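Local coordinates for putative major capsid protein (Cafeteriavirus-dependent mavirus, PDB 6G44) that probably builds the capsid shell of the virophage mavirus, as a double jelly-roll subunit that assembles in threes, at residues Gln43-Val48 against Ile266-Gln271; Ala72-Val77 against Asp203-Ala208; Gly297-Met302 against Thr322-Ala327; Val337-Glu342 against Tyr468-Phe473; Lys237-Ile242 against Thr345-Pro350. All coordinates share one frame; numbering follows the deposited sequence.

Interaction 1 (Gln43-Val48 against Ile266-Gln271); sequences QTIQPV and INMLVQ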
# COMPACT_ATOMS: atom_id res chain seq x y z
N GLN C 43 -22.17 -17.04 16.66
CA GLN C 43 -22.04 -18.39 17.23
C GLN C 43 -20.59 -18.76 17.49
O GLN C 43 -19.73 -18.57 16.63
CB GLN C 43 -22.66 -19.41 16.29
CG GLN C 43 -24.12 -19.16 15.90
CD GLN C 43 -25.03 -19.15 17.10
OE1 GLN C 43 -25.16 -20.18 17.77
NE2 GLN C 43 -25.64 -18.00 17.41
N THR C 44 -20.34 -19.33 18.67
CA THR C 44 -19.11 -20.01 18.99
C THR C 44 -19.48 -21.48 19.17
O THR C 44 -20.18 -21.82 20.15
CB THR C 44 -18.44 -19.44 20.24
OG1 THR C 44 -18.00 -18.09 19.97
CG2 THR C 44 -17.21 -20.26 20.63
N ILE C 45 -19.04 -22.33 18.25
CA ILE C 45 -19.53 -23.71 18.15
C ILE C 45 -18.42 -24.65 18.57
O ILE C 45 -17.34 -24.66 17.98
CB ILE C 45 -19.98 -24.04 16.72
CG1 ILE C 45 -21.06 -23.03 16.30
CG2 ILE C 45 -20.51 -25.47 16.60
CD1 ILE C 45 -21.44 -23.10 14.87
N GLN C 46 -18.73 -25.48 19.57
CA GLN C 46 -17.81 -26.48 20.08
C GLN C 46 -17.90 -27.72 19.19
O GLN C 46 -18.92 -27.99 18.61
CB GLN C 46 -18.18 -26.85 21.52
CG GLN C 46 -18.40 -25.68 22.48
CD GLN C 46 -17.11 -25.00 22.88
OE1 GLN C 46 -16.12 -25.68 23.15
NE2 GLN C 46 -17.10 -23.64 22.92
N PRO C 47 -16.81 -28.50 19.11
CA PRO C 47 -16.88 -29.76 18.37
C PRO C 47 -17.73 -30.79 19.15
O PRO C 47 -18.02 -30.60 20.33
CB PRO C 47 -15.43 -30.20 18.27
CG PRO C 47 -14.73 -29.51 19.33
CD PRO C 47 -15.47 -28.26 19.66
N VAL C 48 -18.09 -31.85 18.46
CA VAL C 48 -19.00 -32.87 19.05
C VAL C 48 -18.35 -33.64 20.19
O VAL C 48 -19.08 -34.18 21.04
CB VAL C 48 -19.51 -33.85 18.01
CG1 VAL C 48 -20.37 -33.15 16.97
CG2 VAL C 48 -18.39 -34.67 17.41
N ILE C 266 -10.40 -26.04 19.82
CA ILE C 266 -10.86 -25.49 18.56
C ILE C 266 -12.35 -25.24 18.61
O ILE C 266 -13.11 -26.08 19.12
CB ILE C 266 -10.45 -26.38 17.37
CG1 ILE C 266 -10.76 -25.70 16.01
CG2 ILE C 266 -11.08 -27.76 17.47
CD1 ILE C 266 -10.25 -26.47 14.81
N ASN C 267 -12.77 -24.06 18.14
CA ASN C 267 -14.18 -23.72 17.97
C ASN C 267 -14.39 -23.16 16.57
O ASN C 267 -13.46 -22.61 15.99
CB ASN C 267 -14.59 -22.67 19.00
CG ASN C 267 -14.54 -23.19 20.43
OD1 ASN C 267 -14.57 -24.39 20.67
ND2 ASN C 267 -14.51 -22.28 21.39
N MET C 268 -15.60 -23.31 16.05
CA MET C 268 -16.01 -22.69 14.77
C MET C 268 -16.84 -21.48 15.10
O MET C 268 -17.82 -21.60 15.84
CB MET C 268 -16.77 -23.65 13.89
CG MET C 268 -17.20 -23.01 12.57
SD MET C 268 -17.66 -24.21 11.31
CE MET C 268 -19.12 -24.92 12.05
N LEU C 269 -16.45 -20.31 14.58
CA LEU C 269 -17.09 -19.05 14.87
C LEU C 269 -17.75 -18.54 13.62
O LEU C 269 -17.08 -18.43 12.57
CB LEU C 269 -16.09 -18.02 15.36
CG LEU C 269 -15.63 -18.09 16.82
CD1 LEU C 269 -15.10 -19.45 17.27
CD2 LEU C 269 -14.60 -17.04 17.14
N VAL C 270 -19.05 -18.25 13.68
CA VAL C 270 -19.75 -17.73 12.52
C VAL C 270 -20.96 -16.91 12.93
O VAL C 270 -21.65 -17.25 13.91
CB VAL C 270 -20.16 -18.88 11.55
CG1 VAL C 270 -21.23 -19.80 12.17
CG2 VAL C 270 -20.55 -18.38 10.17
N GLN C 271 -21.25 -15.85 12.19
CA GLN C 271 -22.45 -15.08 12.41
C GLN C 271 -23.70 -15.88 12.04
O GLN C 271 -23.70 -16.72 11.15
CB GLN C 271 -22.37 -13.78 11.59
CG GLN C 271 -21.36 -12.77 12.13
CD GLN C 271 -20.90 -11.80 11.08
OE1 GLN C 271 -20.32 -12.21 10.08
NE2 GLN C 271 -21.17 -10.48 11.29
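Strands 43-45 and 258-273 pair antiparallel in the N-terminal part of this double jelly-roll capsid protein. The ladder is short and regular. Gln43 faces Val270 and Ile45 faces Met268 as hydrogen-bonded pairs, with Thr44 opposite Leu269 as the non-hydrogen-bonded pair between them. Four backbone bonds hold it, among them Ile45 N to Met268 O at 2.8 Å and Met268 N to Ile45 O at 2.9 Å.

The tight side is that of Ile45, Met268 and Val270. Ile45 and Met268 run alongside each other off the same face. Met268 is stretched through SD and bends only at chi3 (66°). Leu75 of the adjoining strand 74-84 and Phe228 of strand 222-235 also touch it.

The other side is looser. Thr44 sits beside Leu269, and both are also packed by the second subunit. Beyond the ladder, exposed Gln46 folds over Asn267, and Pro47 rests its CD on Ile266 O at 3.3 Å. On the packed side, Ile45 CD1 lies 4.1 Å from Met268 CE and 4.3 Å from Val270 CG1.

Interaction 2 (Ala72-Val77 against Asp203-Ala208); sequences APRLRV and DEALVA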
# COMPACT_ATOMS: atom_id res chain seq x y z
N ALA C 72 -18.34 -16.89 5.45
CA ALA C 72 -16.94 -17.17 5.69
C ALA C 72 -16.69 -17.54 7.15
O ALA C 72 -16.14 -16.78 7.92
CB ALA C 72 -16.08 -15.99 5.28
N PRO C 73 -17.14 -18.75 7.56
CA PRO C 73 -16.89 -19.20 8.90
C PRO C 73 -15.40 -19.33 9.21
O PRO C 73 -14.58 -19.59 8.31
CB PRO C 73 -17.59 -20.57 8.96
CG PRO C 73 -17.66 -21.04 7.56
CD PRO C 73 -17.85 -19.77 6.75
N ARG C 74 -15.05 -19.15 10.47
CA ARG C 74 -13.68 -19.15 10.91
C ARG C 74 -13.46 -20.23 11.96
O ARG C 74 -14.41 -20.68 12.62
CB ARG C 74 -13.27 -17.79 11.51
CG ARG C 74 -13.54 -16.61 10.58
CD ARG C 74 -13.11 -15.29 11.18
NE ARG C 74 -11.67 -15.07 11.17
CZ ARG C 74 -10.98 -14.58 10.14
NH1 ARG C 74 -9.69 -14.42 10.27
NH2 ARG C 74 -11.58 -14.28 9.00
N LEU C 75 -12.22 -20.63 12.12
CA LEU C 75 -11.82 -21.52 13.19
C LEU C 75 -10.91 -20.79 14.15
O LEU C 75 -9.92 -20.16 13.74
CB LEU C 75 -11.10 -22.73 12.60
CG LEU C 75 -11.92 -23.60 11.66
CD1 LEU C 75 -11.07 -24.63 10.92
CD2 LEU C 75 -13.04 -24.32 12.41
N ARG C 76 -11.22 -20.88 15.45
CA ARG C 76 -10.40 -20.31 16.51
C ARG C 76 -9.70 -21.48 17.19
O ARG C 76 -10.38 -22.34 17.76
CB ARG C 76 -11.23 -19.50 17.52
CG ARG C 76 -10.42 -18.93 18.69
CD ARG C 76 -11.34 -18.55 19.85
NE ARG C 76 -10.67 -17.85 20.94
CZ ARG C 76 -10.06 -18.42 21.99
NH1 ARG C 76 -9.96 -19.75 22.12
NH2 ARG C 76 -9.50 -17.62 22.91
N VAL C 77 -8.38 -21.50 17.11
CA VAL C 77 -7.57 -22.54 17.77
C VAL C 77 -6.78 -21.92 18.88
O VAL C 77 -6.31 -20.78 18.76
CB VAL C 77 -6.66 -23.31 16.83
CG1 VAL C 77 -7.46 -24.09 15.79
CG2 VAL C 77 -5.60 -22.42 16.21
N ASP C 203 -7.42 -17.07 15.03
CA ASP C 203 -8.79 -17.08 14.48
C ASP C 203 -8.63 -16.86 12.97
O ASP C 203 -8.35 -15.72 12.55
CB ASP C 203 -9.62 -15.97 15.15
CG ASP C 203 -11.07 -15.88 14.70
OD1 ASP C 203 -11.39 -16.34 13.59
OD2 ASP C 203 -11.92 -15.31 15.46
N GLU C 204 -8.81 -17.90 12.17
CA GLU C 204 -8.51 -17.91 10.73
C GLU C 204 -9.72 -18.43 9.94
O GLU C 204 -10.39 -19.39 10.36
CB GLU C 204 -7.28 -18.80 10.50
CG GLU C 204 -6.80 -18.93 9.06
CD GLU C 204 -5.42 -19.54 8.94
OE1 GLU C 204 -4.54 -19.20 9.77
OE2 GLU C 204 -5.22 -20.37 8.02
N ALA C 205 -10.06 -17.80 8.81
CA ALA C 205 -11.14 -18.26 7.96
C ALA C 205 -10.82 -19.65 7.42
O ALA C 205 -9.68 -19.91 6.99
CB ALA C 205 -11.35 -17.29 6.80
N LEU C 206 -11.80 -20.55 7.43
CA LEU C 206 -11.62 -21.86 6.80
C LEU C 206 -11.68 -21.76 5.29
O LEU C 206 -12.66 -21.23 4.76
CB LEU C 206 -12.73 -22.81 7.27
CG LEU C 206 -12.72 -24.22 6.71
CD1 LEU C 206 -11.42 -24.96 6.96
CD2 LEU C 206 -13.90 -25.01 7.29
N VAL C 207 -10.66 -22.31 4.60
CA VAL C 207 -10.60 -22.35 3.14
C VAL C 207 -11.01 -23.75 2.69
O VAL C 207 -10.18 -24.66 2.56
CB VAL C 207 -9.18 -21.99 2.66
CG1 VAL C 207 -9.04 -22.07 1.15
CG2 VAL C 207 -8.85 -20.59 3.16
N ALA C 208 -12.31 -23.92 2.50
CA ALA C 208 -12.89 -25.24 2.15
C ALA C 208 -14.20 -25.03 1.45
O ALA C 208 -15.05 -24.34 1.99
CB ALA C 208 -13.08 -26.08 3.41
O HOH W 1 -14.45 -19.18 5.54
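The guanidinium of Arg74 lies over the backbone of the opposite strand. Ala205 N sits 3.6 Å above its plane, over the centre, and Glu204 C lies on the same face, nearer the rim. At its edge, Arg74 grips Asp203 side-on. NE gives a salt bridge to Asp203 OD1 at 2.7 Å, and NH1 bonds Asp203 O at 2.9 Å. The carboxylate plane is turned 50° from the guanidinium, so OD1 is met from above its own plane while staying close to that of Arg74. A bend at chi3 (75°) turns the guanidinium back onto the strand. NH2 is held by Leu141 O, so bonds on all three nitrogens fix the rotation of the group.

Behind this grip runs an antiparallel ladder. Leu75 N to Glu204 O (2.8 Å) is nearly straight at 169°. Leu206 N reaches Pro73 O at 3.1 Å, and a water donates to both Pro73 O and Leu206 O. Leu75 CD1 meets Leu206 CD1 at 4.0 Å.

Strand 74-84 lies between 195-205 and 258-273 in the sheet. Helix 102-105 packs on Leu75 and Leu206, and its Asn104 holds Ala205 O and Val207 N.

Interaction 3 (Gly297-Met302 against Thr322-Ala327); sequences GNISSM and TTHSMA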
# COMPACT_ATOMS: atom_id res chain seq x y z
N GLY C 297 -1.94 -33.78 -12.13
CA GLY C 297 -0.86 -34.72 -12.37
C GLY C 297 0.34 -34.41 -11.53
O GLY C 297 0.58 -33.26 -11.12
N ASN C 298 1.11 -35.45 -11.24
CA ASN C 298 2.36 -35.27 -10.54
C ASN C 298 3.36 -36.31 -11.00
O ASN C 298 2.99 -37.36 -11.54
CB ASN C 298 2.16 -35.31 -9.03
CG ASN C 298 1.74 -36.67 -8.53
OD1 ASN C 298 2.58 -37.47 -8.13
ND2 ASN C 298 0.45 -36.94 -8.59
N ILE C 299 4.63 -35.98 -10.85
CA ILE C 299 5.73 -36.91 -11.12
C ILE C 299 6.93 -36.46 -10.33
O ILE C 299 7.10 -35.25 -10.10
CB ILE C 299 6.03 -37.02 -12.62
CG1 ILE C 299 6.90 -38.26 -12.90
CG2 ILE C 299 6.64 -35.74 -13.18
CD1 ILE C 299 6.93 -38.65 -14.35
N SER C 300 7.76 -37.40 -9.89
CA SER C 300 8.92 -37.06 -9.07
C SER C 300 10.19 -37.70 -9.60
O SER C 300 10.15 -38.62 -10.42
CB SER C 300 8.68 -37.47 -7.62
OG SER C 300 8.62 -38.89 -7.50
N SER C 301 11.32 -37.18 -9.13
CA SER C 301 12.63 -37.80 -9.37
C SER C 301 13.57 -37.45 -8.22
O SER C 301 13.34 -36.50 -7.44
CB SER C 301 13.23 -37.36 -10.70
OG SER C 301 13.63 -35.99 -10.66
N MET C 302 14.63 -38.24 -8.13
CA MET C 302 15.75 -37.92 -7.27
C MET C 302 16.62 -36.98 -8.06
O MET C 302 17.16 -37.36 -9.10
CB MET C 302 16.54 -39.20 -6.89
CG MET C 302 17.75 -38.95 -5.98
SD MET C 302 17.27 -38.24 -4.39
CE MET C 302 18.83 -38.21 -3.51
N THR C 322 8.78 -34.26 -16.50
CA THR C 322 7.67 -34.18 -17.42
C THR C 322 6.53 -35.05 -16.92
O THR C 322 6.72 -36.26 -16.69
CB THR C 322 8.07 -34.65 -18.84
OG1 THR C 322 9.23 -33.92 -19.29
CG2 THR C 322 6.95 -34.45 -19.82
N THR C 323 5.33 -34.48 -16.78
CA THR C 323 4.18 -35.26 -16.36
C THR C 323 3.86 -36.32 -17.40
O THR C 323 4.20 -36.20 -18.56
CB THR C 323 2.89 -34.41 -16.18
OG1 THR C 323 2.47 -33.89 -17.44
CG2 THR C 323 3.10 -33.28 -15.16
N HIS C 324 3.17 -37.36 -16.95
CA HIS C 324 2.47 -38.23 -17.88
C HIS C 324 1.36 -37.40 -18.53
O HIS C 324 1.05 -36.28 -18.07
CB HIS C 324 1.90 -39.43 -17.14
CG HIS C 324 2.95 -40.28 -16.49
ND1 HIS C 324 4.00 -40.82 -17.19
CD2 HIS C 324 3.12 -40.66 -15.20
CE1 HIS C 324 4.77 -41.51 -16.36
NE2 HIS C 324 4.25 -41.43 -15.15
N SER C 325 0.76 -37.89 -19.61
CA SER C 325 -0.35 -37.20 -20.24
C SER C 325 -1.50 -37.12 -19.25
O SER C 325 -1.82 -38.11 -18.59
CB SER C 325 -0.77 -37.88 -21.56
OG SER C 325 -1.80 -37.16 -22.21
N MET C 326 -2.07 -35.93 -19.11
CA MET C 326 -3.19 -35.67 -18.21
C MET C 326 -4.45 -35.49 -19.04
O MET C 326 -4.55 -34.53 -19.84
CB MET C 326 -2.92 -34.42 -17.37
CG MET C 326 -1.70 -34.57 -16.47
SD MET C 326 -1.25 -33.03 -15.63
CE MET C 326 -0.51 -32.06 -16.94
N ALA C 327 -5.40 -36.41 -18.86
CA ALA C 327 -6.66 -36.42 -19.59
C ALA C 327 -7.68 -35.59 -18.83
O ALA C 327 -7.92 -35.85 -17.66
CB ALA C 327 -7.15 -37.87 -19.72
O HOH W 2 2.11 -37.31 -14.33
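Two different sheets of the C-terminal jelly-roll meet here. Strand 286-305 belongs to one and strand 319-328 to the other, and the contact joins them by side chains and a water without any backbone ladder between the segments. The touching parts run in nearly opposite directions, 153° apart.

Ile299 carries most of the contact. Its CG1 is anti to the backbone N (chi1 -165°), which sends CD1 out toward the second segment. CG2 is left in the crowded position between the backbone N and the carbonyl carbon. The side chain crosses that of His324 at about a right angle. CD1 comes over one ring face, 4.2 Å from the centroid and offset toward the rim, as a CH-pi contact. The two methyls of Ile299 also bracket Thr322 O, with CD1 at 3.4 Å and CG2 at 3.5 Å from it.

At the other end, Met326 has CG anti to the carbonyl carbon (chi1 -63°) and an extended chi2. This lays Met326 SD on the backbone of Gly297, 3.6 Å from Gly297 N, where no side chain stands in the way.

The turn between these two contacts is braced from within. Thr323 OG1 donates to His324 O at 2.9 Å, and it is also bonded by Val452 N of strand 448-457. A water bridges the segments, accepting from His324 N at 2.8 Å and donating to Asn298 O at 2.9 Å.

Interaction 4 (Val337-Glu342 against Tyr468-Phe473); sequences VMVSQE and YKLEVF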
# COMPACT_ATOMS: atom_id res chain seq x y z
N VAL C 337 1.63 -24.56 -11.84
CA VAL C 337 2.76 -25.50 -11.90
C VAL C 337 3.72 -25.16 -10.78
O VAL C 337 4.11 -23.99 -10.62
CB VAL C 337 3.49 -25.38 -13.25
CG1 VAL C 337 4.64 -26.39 -13.32
CG2 VAL C 337 2.53 -25.59 -14.39
N MET C 338 4.13 -26.17 -10.01
CA MET C 338 5.13 -25.97 -8.98
C MET C 338 5.92 -27.25 -8.83
O MET C 338 5.38 -28.33 -9.07
CB MET C 338 4.49 -25.49 -7.67
CG MET C 338 3.85 -26.48 -6.74
SD MET C 338 3.38 -25.66 -5.16
CE MET C 338 1.85 -24.94 -5.63
N VAL C 339 7.17 -27.12 -8.43
CA VAL C 339 8.05 -28.25 -8.17
C VAL C 339 8.47 -28.18 -6.71
O VAL C 339 9.19 -27.26 -6.34
CB VAL C 339 9.26 -28.22 -9.11
CG1 VAL C 339 10.21 -29.39 -8.79
CG2 VAL C 339 8.83 -28.27 -10.57
N SER C 340 8.02 -29.12 -5.87
CA SER C 340 8.17 -29.05 -4.42
C SER C 340 9.24 -30.02 -3.93
O SER C 340 9.33 -31.15 -4.44
CB SER C 340 6.84 -29.38 -3.70
OG SER C 340 5.89 -28.33 -3.85
N GLN C 341 10.03 -29.59 -2.95
CA GLN C 341 10.94 -30.50 -2.24
C GLN C 341 10.04 -31.47 -1.48
O GLN C 341 9.19 -31.05 -0.68
CB GLN C 341 11.82 -29.69 -1.30
CG GLN C 341 12.83 -30.51 -0.51
CD GLN C 341 13.54 -29.63 0.48
OE1 GLN C 341 12.96 -29.20 1.47
NE2 GLN C 341 14.79 -29.29 0.16
N GLU C 342 10.17 -32.77 -1.72
CA GLU C 342 9.24 -33.73 -1.12
C GLU C 342 9.39 -33.86 0.40
O GLU C 342 8.39 -33.96 1.10
CB GLU C 342 9.33 -35.10 -1.81
CG GLU C 342 8.55 -35.11 -3.12
CD GLU C 342 8.50 -36.46 -3.81
OE1 GLU C 342 7.51 -37.19 -3.65
OE2 GLU C 342 9.45 -36.78 -4.55
N TYR C 468 12.28 -34.32 -5.64
CA TYR C 468 11.41 -33.19 -6.02
C TYR C 468 10.22 -33.71 -6.82
O TYR C 468 10.35 -34.66 -7.61
CB TYR C 468 12.16 -32.10 -6.84
CG TYR C 468 13.02 -31.26 -5.91
CD1 TYR C 468 14.22 -31.75 -5.44
CD2 TYR C 468 12.57 -30.03 -5.43
CE1 TYR C 468 14.98 -31.03 -4.53
CE2 TYR C 468 13.32 -29.30 -4.52
CZ TYR C 468 14.52 -29.81 -4.07
OH TYR C 468 15.22 -29.09 -3.17
N LYS C 469 9.07 -33.07 -6.60
CA LYS C 469 7.82 -33.47 -7.23
C LYS C 469 7.25 -32.31 -8.05
O LYS C 469 6.94 -31.25 -7.50
CB LYS C 469 6.82 -33.91 -6.18
CG LYS C 469 5.49 -34.37 -6.74
CD LYS C 469 4.48 -34.67 -5.64
CE LYS C 469 4.76 -36.00 -4.97
NZ LYS C 469 3.63 -36.40 -4.08
N LEU C 470 7.10 -32.53 -9.34
CA LEU C 470 6.37 -31.62 -10.24
C LEU C 470 4.88 -31.87 -10.05
O LEU C 470 4.43 -33.01 -10.14
CB LEU C 470 6.77 -31.86 -11.70
CG LEU C 470 5.90 -31.23 -12.79
CD1 LEU C 470 5.81 -29.71 -12.66
CD2 LEU C 470 6.36 -31.60 -14.18
N GLU C 471 4.12 -30.82 -9.75
CA GLU C 471 2.68 -30.91 -9.59
C GLU C 471 2.03 -29.89 -10.52
O GLU C 471 2.51 -28.75 -10.62
CB GLU C 471 2.26 -30.61 -8.16
CG GLU C 471 2.70 -31.65 -7.14
CD GLU C 471 2.22 -31.30 -5.73
OE1 GLU C 471 2.69 -30.25 -5.23
OE2 GLU C 471 1.38 -32.04 -5.14
N VAL C 472 0.96 -30.32 -11.18
CA VAL C 472 0.15 -29.46 -12.05
C VAL C 472 -1.25 -29.48 -11.46
O VAL C 472 -1.87 -30.54 -11.35
CB VAL C 472 0.15 -29.92 -13.52
CG1 VAL C 472 -0.70 -28.98 -14.37
CG2 VAL C 472 1.59 -29.99 -14.00
N PHE C 473 -1.72 -28.30 -11.05
CA PHE C 473 -3.06 -28.15 -10.50
C PHE C 473 -3.96 -27.48 -11.50
O PHE C 473 -3.50 -26.66 -12.29
CB PHE C 473 -3.05 -27.29 -9.25
CG PHE C 473 -2.25 -27.86 -8.14
CD1 PHE C 473 -0.90 -27.57 -8.02
CD2 PHE C 473 -2.84 -28.70 -7.20
CE1 PHE C 473 -0.14 -28.09 -6.97
CE2 PHE C 473 -2.06 -29.25 -6.16
CZ PHE C 473 -0.72 -28.92 -6.06
O HOH W 3 4.76 -29.36 -6.11
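Strands 334-341 and 464-482 form an antiparallel ladder, and its core is four backbone bonds. Glu471 N meets Met338 O at 2.9 Å almost along the C=O axis, and Met338 N returns the bond to Glu471 O. Ser340 and Lys469 make the second such pair.

On the face of Val337, Val339 and Leu470 the contacts are apolar. Leu470 CD1 touches both valines, 3.6 Å from Val337 CG1 and 3.9 Å from Val339 CG2. The Tyr468 ring runs on along Gln341, with CE2 3.6 Å from Gln341 CB. Glu460 binds both Tyr468 OH and Gln341 NE2, which fixes the far ends of these two side chains. Phe456 and Ala454 of strand 448-457 back this face.

The other face is polar in the middle. A water sits 2.7 Å from Ser340 OG and only 2.4 Å from Glu471 OE1. It has more acceptors nearby than protons to give. Met338 CE touches Phe473 CE1 at 4.0 Å beside it, under Leu129 of helix 123-130. At the end of the ladder, beyond Gln341, Glu342 crosses Lys469 at about a right angle, with a long ion pair of 4.0 Å from OE1 to NZ.

Lys128 bonds Ser340 OG from that helix. Its positive charge close by may favour the ionised form of Glu471 beside the buried serine.

Interaction 5 (Lys237-Ile242 against Thr345-Pro350); sequences KPENMI and TKKFAP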
# COMPACT_ATOMS: atom_id res chain seq x y z
N LYS C 237 -0.23 -29.71 14.21
CA LYS C 237 1.01 -30.22 14.76
C LYS C 237 2.11 -29.25 14.47
O LYS C 237 1.96 -28.38 13.63
CB LYS C 237 1.32 -31.58 14.17
CG LYS C 237 1.64 -31.63 12.70
CD LYS C 237 1.60 -33.07 12.23
CE LYS C 237 2.19 -33.18 10.85
NZ LYS C 237 1.92 -34.53 10.29
N PRO C 238 3.24 -29.36 15.18
CA PRO C 238 4.27 -28.34 15.11
C PRO C 238 4.78 -28.05 13.70
O PRO C 238 4.95 -26.87 13.34
CB PRO C 238 5.35 -28.90 16.02
CG PRO C 238 4.60 -29.66 17.03
CD PRO C 238 3.57 -30.36 16.22
N GLU C 239 4.99 -29.06 12.87
CA GLU C 239 5.49 -28.81 11.51
C GLU C 239 4.51 -28.02 10.65
O GLU C 239 4.91 -27.40 9.68
CB GLU C 239 5.82 -30.15 10.82
CG GLU C 239 6.49 -29.99 9.48
CD GLU C 239 7.23 -31.23 9.01
OE1 GLU C 239 7.05 -32.32 9.60
OE2 GLU C 239 7.99 -31.10 8.01
N ASN C 240 3.23 -28.09 10.95
CA ASN C 240 2.25 -27.30 10.22
C ASN C 240 2.09 -25.89 10.72
O ASN C 240 1.79 -25.00 9.91
CB ASN C 240 0.92 -28.05 10.16
CG ASN C 240 1.00 -29.24 9.23
OD1 ASN C 240 1.82 -29.27 8.31
ND2 ASN C 240 0.15 -30.22 9.45
N MET C 241 2.32 -25.65 11.99
CA MET C 241 1.99 -24.36 12.64
C MET C 241 3.18 -23.51 13.04
O MET C 241 3.07 -22.30 12.97
CB MET C 241 1.12 -24.58 13.89
CG MET C 241 -0.18 -25.27 13.59
SD MET C 241 -1.33 -25.23 14.97
CE MET C 241 -0.41 -26.13 16.20
N ILE C 242 4.24 -24.10 13.58
CA ILE C 242 5.27 -23.40 14.30
C ILE C 242 6.46 -23.05 13.42
O ILE C 242 6.99 -23.88 12.70
CB ILE C 242 5.74 -24.26 15.52
CG1 ILE C 242 4.53 -24.61 16.41
CG2 ILE C 242 6.86 -23.58 16.30
CD1 ILE C 242 3.91 -23.42 17.15
N THR C 345 14.03 -30.91 5.31
CA THR C 345 15.18 -31.30 6.13
C THR C 345 15.11 -30.71 7.53
O THR C 345 15.79 -31.17 8.46
CB THR C 345 16.49 -30.85 5.47
OG1 THR C 345 16.49 -29.43 5.31
CG2 THR C 345 16.66 -31.53 4.11
N LYS C 346 14.32 -29.64 7.69
CA LYS C 346 14.10 -28.99 8.97
C LYS C 346 12.59 -28.87 9.12
O LYS C 346 11.90 -28.58 8.13
CB LYS C 346 14.72 -27.61 8.95
CG LYS C 346 16.24 -27.59 9.01
CD LYS C 346 16.71 -26.16 8.84
CE LYS C 346 17.89 -25.79 9.73
NZ LYS C 346 17.92 -24.31 9.94
N LYS C 347 12.08 -29.05 10.32
CA LYS C 347 10.63 -29.05 10.49
C LYS C 347 9.99 -27.64 10.58
O LYS C 347 8.80 -27.51 10.33
CB LYS C 347 10.23 -29.84 11.72
CG LYS C 347 10.53 -31.34 11.66
CD LYS C 347 10.13 -32.01 12.98
CE LYS C 347 9.96 -33.52 12.88
NZ LYS C 347 9.04 -33.94 11.78
N PHE C 348 10.76 -26.63 10.97
CA PHE C 348 10.18 -25.33 11.36
C PHE C 348 10.64 -24.18 10.48
O PHE C 348 10.51 -23.03 10.84
CB PHE C 348 10.42 -25.09 12.86
CG PHE C 348 10.04 -26.28 13.69
CD1 PHE C 348 8.73 -26.65 13.80
CD2 PHE C 348 11.01 -27.07 14.30
CE1 PHE C 348 8.37 -27.78 14.50
CE2 PHE C 348 10.65 -28.21 15.00
CZ PHE C 348 9.34 -28.57 15.09
N ALA C 349 11.17 -24.55 9.32
CA ALA C 349 11.73 -23.62 8.32
C ALA C 349 10.76 -23.39 7.18
O ALA C 349 9.76 -24.08 7.05
CB ALA C 349 13.02 -24.21 7.76
N PRO C 350 11.04 -22.38 6.34
CA PRO C 350 10.20 -22.17 5.15
C PRO C 350 10.10 -23.39 4.25
O PRO C 350 11.04 -24.19 4.13
CB PRO C 350 10.95 -21.05 4.42
CG PRO C 350 11.64 -20.28 5.51
CD PRO C 350 12.12 -21.38 6.41
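The apolar contact centres on Phe348. Its ring meets the one-turn helix 238-241 with its edge. CE1 is 3.6 Å from Pro238 CB, which lies near the ring plane, and CD1 is 4.2 Å from Ile242 CB. One ring face is taken by Lys347 CB, the neighbour in sequence, 3.6 Å above the centre. Val259 of strand 258-273 adds to this packing.

One polar atom also meets the ring edge: Ile242 O lies near the ring plane, 3.5 Å from Phe348 CD1. This carbonyl is buried by the contact and has no hydrogen-bond partner in the model. The slightly positive ring hydrogens may ease its burial.

The charged contact is looser. The extended Glu239 side chain crosses that of Lys347 at about a right angle. Lys347 bends at chi4 (-52°) to bring NZ 3.4 Å from Glu239 OE1, a salt bridge with only a weak hydrogen bond. Lys99 ties the backbones together more firmly, since its NZ bonds both Glu239 O and Lys347 O.

Phe348 is also joined to Ile244 through the backbone. The arrangement is consistent with a seam of the double jelly-roll, where a loop of the second barrel docks on a short helix between strands of the first.

Interactions 1 and 2 share one sheet of the N-terminal part: strands 258-273 and 74-84 are neighbours, bonded through Leu269 N and Arg74 O. Both touch the second subunit. Interaction 2 is the more buried, and interaction 1 lies farther out. Interactions 3 and 4 pair off likewise about strand 464-482, which bonds strand 286-305 through Ile299 O and Leu470 N. Interaction 4 is a buried ladder, whereas interaction 3 is a partly exposed sheet-to-sheet contact. Interaction 5 links the two halves by a loop against a short helix, with a ring edge and a weak ion pair. Ladders carry 1, 2 and 4; side chains carry 3 and 5.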